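Local coordinates for protein endonuclease PI-MtuI (Mycobacterium tuberculosis, PDB 2IMZ) that probably carries out protein splicing, excising itself as the splicing domain of the RecA intein and joining the flanking polypeptide segments, at residues Ile66-Pro71 against Glu139-Arg144; Leu76-Trp81 against Leu132-Ile137. The protein carries 1 engineered substitution. All blocks are in the same frame, centred on the assembly; numbering follows the deposited sequence.

Interaction 1: residues Ile66-Pro71 against Glu139-Arg144; sequences ILWATP and EVLPTR. Engineered in segment 66-71: Leu67 (natural residue Val).
Trp68 and Arg144 meet because their first torsions bring the arginine side chain over one face of the indole: chi1 of -73° turns the ring of Trp68 away from its own carbonyl, whereas chi1 of 67° tucks CG of Arg144 in between its two backbone neighbours. From there the arginine runs extended to NE, crossing the indole at about a right angle. Its guanidinium does not lie flat on the ring but stands nearly upright over it, the two planes 75° apart, so that the edge carrying NE and NH2 faces the pi system. NE comes within 3.4 Å of Trp68 CZ3, and NH2 lies 3.5 Å from CD2 of the same indole. With CZ of Arg144 4.1 Å from the centroid of the six-membered ring, this is a cation-pi interaction, backed by a CH-pi contact from Arg144 CD at 4.0 Å from that centroid.

The two strands run in roughly the same direction, 9.0 Å apart at closest approach. Both pair antiparallel with strand 54-61, which lies between them in the curled beta-sheet of the Hint-type splicing fold, so the side chains meet across an intervening strand. Arg144 also touches Val56 on that strand.

Leu141 reaches the far end of the indole obliquely, its CB 3.6 Å from Trp68 CH2. The carbonyl O of Pro142 approaches the ring edge near its plane, 3.7 Å from Trp68 CZ3. The two faces of the indole are occupied by different groups: opposite the arginine, which lies over the benzene ring, the methyl Ile66 CG2 rests 3.3 Å above the plane of Trp68, toward the pyrrole side. Trp68 is further tied by backbone hydrogen bonding to Ala3 in the N-terminal segment.

Interaction 2: residues Leu76-Trp81 against Leu132-Ile137; sequences LTEYGW and LRYSVI
Tyr134 lays the outer part of its ring against the backbone and CB of Glu78. A chi1 of -69° swings the phenol clear of its own carbonyl and sends it toward the tight turn of the 76-81 hairpin. Glu78 CB lies over one face, offset toward the rim and 3.9 Å from Tyr134 CZ, in a CH-pi contact, while Tyr134 CE1 comes within 3.5 Å of Glu78 N.

Beyond CB, Glu78 turns away from this ring: chi1 of 51° takes CG off the phenol and onto the neighbouring Tyr79 ring, where it covers the centre, 3.6 Å above the plane. The extended chain then delivers the carboxylate to a salt bridge with Arg92.

The turn itself is a type I beta turn from Thr77 to Gly80, closing a two-residue hairpin. Thr77 OG1 accepts from Tyr79 N, an ST turn, and donates to Gly80 O at 2.7 Å; that carbonyl also receives Thr77 N, so two donors grip it.

With the polar groups of Thr77 and Gly80 and the N of Tyr79 bonded within the turn, and the Glu78 carboxylate engaged by Arg92, the contact with Tyr134 probably rests mainly on dispersion and CH-pi attraction.

Interactions 1 and 2 lie with their centres about 17 Å apart and share strand 134-153, interaction 2 being nested within the chain loop that interaction 1 closes. Strands 66-69 and 74-77 follow one another, and each segment sends one residue to a chain end, where inteins have their splice junctions. Near the end of segment 66-71, Thr70 OG1 hydrogen-bonds the N of the modified Cys1, the N-terminal residue. In segment 76-81, Trp81 stacks edge-to-face on His167, the residue before the aminosuccinimide formed from Asn168, which like Glu152 and His157 is a zinc-site residue. The Thr77 side chain is about 13 Å from a zinc ion, and Trp81 packs on Glu152 of the second subunit.

Interaction 1: residues Ile66-Pro71 against Glu139-Arg144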
ATOM      1  N   ILE A  66       7.587   2.716  19.700  1.00 12.84           N
ATOM      2  CA  ILE A  66       7.960   3.827  18.836  1.00 13.72           C
ATOM      3  C   ILE A  66       7.978   3.374  17.391  1.00 11.85           C
ATOM      4  O   ILE A  66       8.766   2.515  17.003  1.00 11.86           O
ATOM      5  CB  ILE A  66       9.353   4.404  19.172  1.00 15.38           C
ATOM      6  CG1 ILE A  66       9.360   4.988  20.587  1.00 19.37           C
ATOM      7  CG2 ILE A  66       9.707   5.502  18.166  1.00 18.01           C
ATOM      8  CD1 ILE A  66      10.692   5.618  20.987  1.00 21.47           C
ATOM      9  N   LEU A  67       7.094   3.956  16.596  1.00 12.88           N
ATOM     10  CA  LEU A  67       7.013   3.617  15.186  1.00 11.53           C
ATOM     11  C   LEU A  67       7.912   4.554  14.382  1.00 11.78           C
ATOM     12  O   LEU A  67       7.709   5.766  14.382  1.00 12.42           O
ATOM     13  CB  LEU A  67       5.571   3.752  14.702  1.00 12.02           C
ATOM     14  CG  LEU A  67       5.320   3.483  13.215  1.00 11.90           C
ATOM     15  CD1 LEU A  67       5.602   2.019  12.891  1.00 13.34           C
ATOM     16  CD2 LEU A  67       3.890   3.836  12.876  1.00 11.88           C
ATOM     17  N   TRP A  68       8.915   3.986  13.719  1.00 11.62           N
ATOM     18  CA  TRP A  68       9.818   4.764  12.874  1.00 12.60           C
ATOM     19  C   TRP A  68       9.425   4.453  11.435  1.00 12.95           C
ATOM     20  O   TRP A  68       9.551   3.315  10.980  1.00 12.83           O
ATOM     21  CB  TRP A  68      11.277   4.362  13.101  1.00 14.41           C
ATOM     22  CG  TRP A  68      11.849   4.836  14.409  1.00 15.84           C
ATOM     23  CD1 TRP A  68      12.021   4.102  15.545  1.00 15.39           C
ATOM     24  CD2 TRP A  68      12.335   6.148  14.701  1.00 15.35           C
ATOM     25  NE1 TRP A  68      12.590   4.878  16.531  1.00 17.04           N
ATOM     26  CE2 TRP A  68      12.792   6.139  16.037  1.00 15.30           C
ATOM     27  CE3 TRP A  68      12.429   7.336  13.963  1.00 16.51           C
ATOM     28  CZ2 TRP A  68      13.338   7.274  16.651  1.00 17.62           C
ATOM     29  CZ3 TRP A  68      12.971   8.463  14.574  1.00 17.29           C
ATOM     30  CH2 TRP A  68      13.418   8.421  15.905  1.00 17.21           C
ATOM     31  N   ALA A  69       8.938   5.458  10.718  1.00 12.29           N
ATOM     32  CA  ALA A  69       8.509   5.250   9.342  1.00 11.62           C
ATOM     33  C   ALA A  69       8.768   6.487   8.502  1.00 13.38           C
ATOM     34  O   ALA A  69       8.991   7.572   9.035  1.00 13.06           O
ATOM     35  CB  ALA A  69       7.020   4.914   9.318  1.00 13.00           C
ATOM     36  N   THR A  70       8.751   6.316   7.186  1.00 14.62           N
ATOM     37  CA  THR A  70       8.945   7.441   6.289  1.00 14.90           C
ATOM     38  C   THR A  70       7.737   8.343   6.497  1.00 16.13           C
ATOM     39  O   THR A  70       6.642   7.864   6.791  1.00 14.78           O
ATOM     40  CB  THR A  70       8.999   6.983   4.823  1.00 16.00           C
ATOM     41  OG1 THR A  70       7.823   6.224   4.516  1.00 15.90           O
ATOM     42  CG2 THR A  70      10.238   6.128   4.581  1.00 15.61           C
ATOM     43  N   PRO A  71       7.917   9.663   6.361  1.00 17.51           N
ATOM     44  CA  PRO A  71       6.782  10.570   6.557  1.00 18.34           C
ATOM     45  C   PRO A  71       5.562  10.300   5.675  1.00 18.16           C
ATOM     46  O   PRO A  71       4.447  10.701   6.014  1.00 18.95           O
ATOM     47  CB  PRO A  71       7.394  11.954   6.316  1.00 19.74           C
ATOM     48  CG  PRO A  71       8.585  11.673   5.446  1.00 21.25           C
ATOM     49  CD  PRO A  71       9.144  10.406   6.031  1.00 19.29           C
ATOM     50  N   GLU A 139       4.712  11.398  21.586  1.00 16.95           N
ATOM     51  CA  GLU A 139       5.828  12.220  21.145  1.00 17.35           C
ATOM     52  C   GLU A 139       6.201  12.010  19.679  1.00 17.83           C
ATOM     53  O   GLU A 139       6.128  10.896  19.162  1.00 17.29           O
ATOM     54  CB  GLU A 139       7.037  11.914  22.036  1.00 19.86           C
ATOM     55  CG  GLU A 139       8.331  12.609  21.655  1.00 23.02           C
ATOM     56  CD  GLU A 139       9.505  12.160  22.511  1.00 25.33           C
ATOM     57  OE1 GLU A 139       9.323  11.273  23.378  1.00 25.17           O
ATOM     58  OE2 GLU A 139      10.617  12.689  22.312  1.00 27.18           O
ATOM     59  N   VAL A 140       6.592  13.095  19.015  1.00 15.82           N
ATOM     60  CA  VAL A 140       7.025  13.035  17.622  1.00 16.97           C
ATOM     61  C   VAL A 140       8.536  13.260  17.626  1.00 18.11           C
ATOM     62  O   VAL A 140       9.019  14.275  18.135  1.00 19.44           O
ATOM     63  CB  VAL A 140       6.343  14.121  16.764  1.00 17.07           C
ATOM     64  CG1 VAL A 140       6.913  14.104  15.351  1.00 16.41           C
ATOM     65  CG2 VAL A 140       4.836  13.885  16.729  1.00 17.05           C
ATOM     66  N   LEU A 141       9.279  12.303  17.074  1.00 17.49           N
ATOM     67  CA  LEU A 141      10.737  12.384  17.035  1.00 19.92           C
ATOM     68  C   LEU A 141      11.268  12.885  15.698  1.00 21.34           C
ATOM     69  O   LEU A 141      10.693  12.608  14.644  1.00 20.17           O
ATOM     70  CB  LEU A 141      11.356  11.016  17.346  1.00 20.60           C
ATOM     71  CG  LEU A 141      11.131  10.397  18.731  1.00 22.36           C
ATOM     72  CD1 LEU A 141      11.634  11.350  19.799  1.00 25.93           C
ATOM     73  CD2 LEU A 141       9.659  10.087  18.939  1.00 25.16           C
ATOM     74  N   PRO A 142      12.387  13.628  15.728  1.00 23.14           N
ATOM     75  CA  PRO A 142      13.050  14.204  14.553  1.00 23.39           C
ATOM     76  C   PRO A 142      13.483  13.173  13.515  1.00 23.43           C
ATOM     77  O   PRO A 142      13.824  12.040  13.847  1.00 21.91           O
ATOM     78  CB  PRO A 142      14.249  14.936  15.154  1.00 23.81           C
ATOM     79  CG  PRO A 142      13.790  15.281  16.529  1.00 25.39           C
ATOM     80  CD  PRO A 142      13.097  14.018  16.959  1.00 23.58           C
ATOM     81  N   THR A 143      13.484  13.594  12.257  1.00 22.94           N
ATOM     82  CA  THR A 143      13.873  12.734  11.150  1.00 22.91           C
ATOM     83  C   THR A 143      15.310  12.235  11.276  1.00 23.56           C
ATOM     84  O   THR A 143      16.180  12.935  11.796  1.00 23.00           O
ATOM     85  CB  THR A 143      13.736  13.483   9.813  1.00 23.52           C
ATOM     86  OG1 THR A 143      14.136  12.624   8.740  1.00 26.24           O
ATOM     87  CG2 THR A 143      14.612  14.728   9.810  1.00 24.35           C
ATOM     88  N   ARG A 144      15.545  11.017  10.799  1.00 22.58           N
ATOM     89  CA  ARG A 144      16.870  10.412  10.821  1.00 21.72           C
ATOM     90  C   ARG A 144      16.968   9.436   9.654  1.00 22.80           C
ATOM     91  O   ARG A 144      15.954   9.044   9.077  1.00 22.61           O
ATOM     92  CB  ARG A 144      17.114   9.677  12.143  1.00 22.21           C
ATOM     93  CG  ARG A 144      16.249   8.444  12.362  1.00 23.44           C
ATOM     94  CD  ARG A 144      16.504   7.832  13.735  1.00 22.88           C
ATOM     95  NE  ARG A 144      15.713   6.625  13.953  1.00 22.72           N
ATOM     96  CZ  ARG A 144      16.030   5.421  13.487  1.00 25.25           C
ATOM     97  NH1 ARG A 144      17.135   5.252  12.774  1.00 26.23           N
ATOM     98  NH2 ARG A 144      15.230   4.386  13.721  1.00 24.31           N
TER

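Interaction 2: residues Leu76-Trp81 against Leu132-Ile137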
ATOM      1  N   LEU A  76      -3.275   4.082  10.147  1.00 14.50           N
ATOM      2  CA  LEU A  76      -4.719   4.060  10.326  1.00 15.25           C
ATOM      3  C   LEU A  76      -5.156   4.884  11.528  1.00 17.16           C
ATOM      4  O   LEU A  76      -4.609   4.743  12.621  1.00 16.87           O
ATOM      5  CB  LEU A  76      -5.224   2.624  10.483  1.00 15.75           C
ATOM      6  CG  LEU A  76      -6.751   2.481  10.576  1.00 16.38           C
ATOM      7  CD1 LEU A  76      -7.400   2.993   9.289  1.00 17.28           C
ATOM      8  CD2 LEU A  76      -7.115   1.029  10.811  1.00 15.29           C
ATOM      9  N   THR A  77      -6.138   5.752  11.306  1.00 19.89           N
ATOM     10  CA  THR A  77      -6.689   6.602  12.358  1.00 22.21           C
ATOM     11  C   THR A  77      -8.208   6.501  12.267  1.00 25.68           C
ATOM     12  O   THR A  77      -8.741   5.927  11.318  1.00 24.65           O
ATOM     13  CB  THR A  77      -6.285   8.081  12.176  1.00 24.05           C
ATOM     14  OG1 THR A  77      -6.988   8.639  11.058  1.00 23.00           O
ATOM     15  CG2 THR A  77      -4.783   8.202  11.939  1.00 23.10           C
ATOM     16  N   GLU A  78      -8.905   7.059  13.250  1.00 28.42           N
ATOM     17  CA  GLU A  78     -10.362   7.015  13.254  1.00 32.27           C
ATOM     18  C   GLU A  78     -10.939   7.838  12.107  1.00 33.37           C
ATOM     19  O   GLU A  78     -12.141   7.798  11.841  1.00 34.29           O
ATOM     20  CB  GLU A  78     -10.892   7.521  14.596  1.00 33.98           C
ATOM     21  CG  GLU A  78     -10.311   8.854  15.015  1.00 37.02           C
ATOM     22  CD  GLU A  78     -10.272   9.024  16.520  1.00 39.51           C
ATOM     23  OE1 GLU A  78      -9.674  10.015  16.986  1.00 39.75           O
ATOM     24  OE2 GLU A  78     -10.837   8.169  17.236  1.00 41.00           O
ATOM     25  N   TYR A  79     -10.072   8.574  11.419  1.00 33.52           N
ATOM     26  CA  TYR A  79     -10.494   9.407  10.300  1.00 33.93           C
ATOM     27  C   TYR A  79      -9.994   8.849   8.972  1.00 32.36           C
ATOM     28  O   TYR A  79     -10.081   9.510   7.935  1.00 33.16           O
ATOM     29  CB  TYR A  79      -9.983  10.832  10.504  1.00 36.88           C
ATOM     30  CG  TYR A  79     -10.427  11.422  11.822  1.00 39.64           C
ATOM     31  CD1 TYR A  79     -11.784  11.559  12.121  1.00 41.59           C
ATOM     32  CD2 TYR A  79      -9.497  11.811  12.787  1.00 41.36           C
ATOM     33  CE1 TYR A  79     -12.207  12.065  13.348  1.00 43.16           C
ATOM     34  CE2 TYR A  79      -9.911  12.319  14.020  1.00 43.53           C
ATOM     35  CZ  TYR A  79     -11.268  12.442  14.292  1.00 44.08           C
ATOM     36  OH  TYR A  79     -11.690  12.933  15.506  1.00 46.10           O
ATOM     37  N   GLY A  80      -9.480   7.625   9.014  1.00 29.26           N
ATOM     38  CA  GLY A  80      -8.972   6.991   7.812  1.00 26.08           C
ATOM     39  C   GLY A  80      -7.458   7.011   7.768  1.00 23.14           C
ATOM     40  O   GLY A  80      -6.803   7.213   8.793  1.00 22.97           O
ATOM     41  N   TRP A  81      -6.898   6.815   6.577  1.00 21.37           N
ATOM     42  CA  TRP A  81      -5.451   6.806   6.406  1.00 19.08           C
ATOM     43  C   TRP A  81      -4.843   8.201   6.425  1.00 19.70           C
ATOM     44  O   TRP A  81      -5.354   9.130   5.797  1.00 20.49           O
ATOM     45  CB  TRP A  81      -5.082   6.099   5.098  1.00 17.72           C
ATOM     46  CG  TRP A  81      -5.529   4.678   5.069  1.00 15.29           C
ATOM     47  CD1 TRP A  81      -6.622   4.173   4.430  1.00 15.91           C
ATOM     48  CD2 TRP A  81      -4.931   3.584   5.770  1.00 14.29           C
ATOM     49  NE1 TRP A  81      -6.746   2.828   4.691  1.00 14.96           N
ATOM     50  CE2 TRP A  81      -5.720   2.442   5.512  1.00 13.96           C
ATOM     51  CE3 TRP A  81      -3.805   3.459   6.595  1.00 14.08           C
ATOM     52  CZ2 TRP A  81      -5.419   1.184   6.051  1.00 13.48           C
ATOM     53  CZ3 TRP A  81      -3.506   2.210   7.133  1.00 12.95           C
ATOM     54  CH2 TRP A  81      -4.312   1.088   6.856  1.00 14.33           C
ATOM     55  N   LEU A 132     -10.075  -3.561  17.738  1.00 18.52           N
ATOM     56  CA  LEU A 132      -9.462  -2.329  17.265  1.00 19.52           C
ATOM     57  C   LEU A 132      -9.733  -1.229  18.285  1.00 19.84           C
ATOM     58  O   LEU A 132     -10.880  -0.858  18.523  1.00 20.76           O
ATOM     59  CB  LEU A 132     -10.035  -1.940  15.898  1.00 22.68           C
ATOM     60  CG  LEU A 132      -9.424  -0.720  15.204  1.00 26.75           C
ATOM     61  CD1 LEU A 132      -7.939  -0.940  14.979  1.00 28.48           C
ATOM     62  CD2 LEU A 132     -10.129  -0.492  13.873  1.00 28.06           C
ATOM     63  N   ARG A 133      -8.670  -0.733  18.908  1.00 18.89           N
ATOM     64  CA  ARG A 133      -8.776   0.332  19.899  1.00 19.97           C
ATOM     65  C   ARG A 133      -7.915   1.481  19.397  1.00 19.80           C
ATOM     66  O   ARG A 133      -7.210   1.341  18.399  1.00 17.71           O
ATOM     67  CB  ARG A 133      -8.251  -0.143  21.258  1.00 21.07           C
ATOM     68  CG  ARG A 133      -8.904  -1.421  21.777  1.00 24.36           C
ATOM     69  CD  ARG A 133     -10.378  -1.211  22.074  1.00 27.21           C
ATOM     70  NE  ARG A 133     -10.588  -0.215  23.120  1.00 29.95           N
ATOM     71  CZ  ARG A 133     -10.257  -0.383  24.397  1.00 32.09           C
ATOM     72  NH1 ARG A 133      -9.696  -1.516  24.800  1.00 35.68           N
ATOM     73  NH2 ARG A 133     -10.488   0.584  25.276  1.00 34.21           N
ATOM     74  N   TYR A 134      -7.962   2.611  20.089  1.00 19.51           N
ATOM     75  CA  TYR A 134      -7.173   3.760  19.682  1.00 21.61           C
ATOM     76  C   TYR A 134      -6.286   4.244  20.815  1.00 21.48           C
ATOM     77  O   TYR A 134      -6.675   4.211  21.985  1.00 23.46           O
ATOM     78  CB  TYR A 134      -8.101   4.880  19.204  1.00 23.58           C
ATOM     79  CG  TYR A 134      -8.788   4.552  17.898  1.00 25.11           C
ATOM     80  CD1 TYR A 134      -8.129   4.721  16.679  1.00 25.87           C
ATOM     81  CD2 TYR A 134     -10.076   4.018  17.879  1.00 26.38           C
ATOM     82  CE1 TYR A 134      -8.729   4.366  15.477  1.00 26.90           C
ATOM     83  CE2 TYR A 134     -10.687   3.657  16.679  1.00 27.55           C
ATOM     84  CZ  TYR A 134     -10.008   3.833  15.483  1.00 28.30           C
ATOM     85  OH  TYR A 134     -10.605   3.472  14.294  1.00 30.53           O
ATOM     86  N   SER A 135      -5.079   4.669  20.461  1.00 19.74           N
ATOM     87  CA  SER A 135      -4.121   5.170  21.436  1.00 17.69           C
ATOM     88  C   SER A 135      -3.516   6.460  20.916  1.00 16.80           C
ATOM     89  O   SER A 135      -3.359   6.634  19.709  1.00 15.37           O
ATOM     90  CB  SER A 135      -3.020   4.139  21.681  1.00 20.23           C
ATOM     91  OG  SER A 135      -3.544   2.999  22.336  1.00 22.20           O
ATOM     92  N   VAL A 136      -3.173   7.363  21.829  1.00 14.90           N
ATOM     93  CA  VAL A 136      -2.603   8.641  21.442  1.00 15.47           C
ATOM     94  C   VAL A 136      -1.097   8.616  21.238  1.00 14.88           C
ATOM     95  O   VAL A 136      -0.386   7.779  21.801  1.00 14.95           O
ATOM     96  CB  VAL A 136      -2.924   9.737  22.489  1.00 16.16           C
ATOM     97  CG1 VAL A 136      -4.425   9.911  22.608  1.00 19.28           C
ATOM     98  CG2 VAL A 136      -2.318   9.370  23.840  1.00 16.91           C
ATOM     99  N   ILE A 137      -0.626   9.540  20.409  1.00 14.86           N
ATOM    100  CA  ILE A 137       0.794   9.701  20.135  1.00 14.19           C
ATOM    101  C   ILE A 137       1.333  10.551  21.283  1.00 16.35           C
ATOM    102  O   ILE A 137       0.828  11.648  21.545  1.00 15.38           O
ATOM    103  CB  ILE A 137       1.021  10.434  18.797  1.00 14.21           C
ATOM    104  CG1 ILE A 137       0.584   9.534  17.636  1.00 13.06           C
ATOM    105  CG2 ILE A 137       2.483  10.818  18.649  1.00 11.34           C
ATOM    106  CD1 ILE A 137       0.546  10.236  16.295  1.00 18.31           C
TER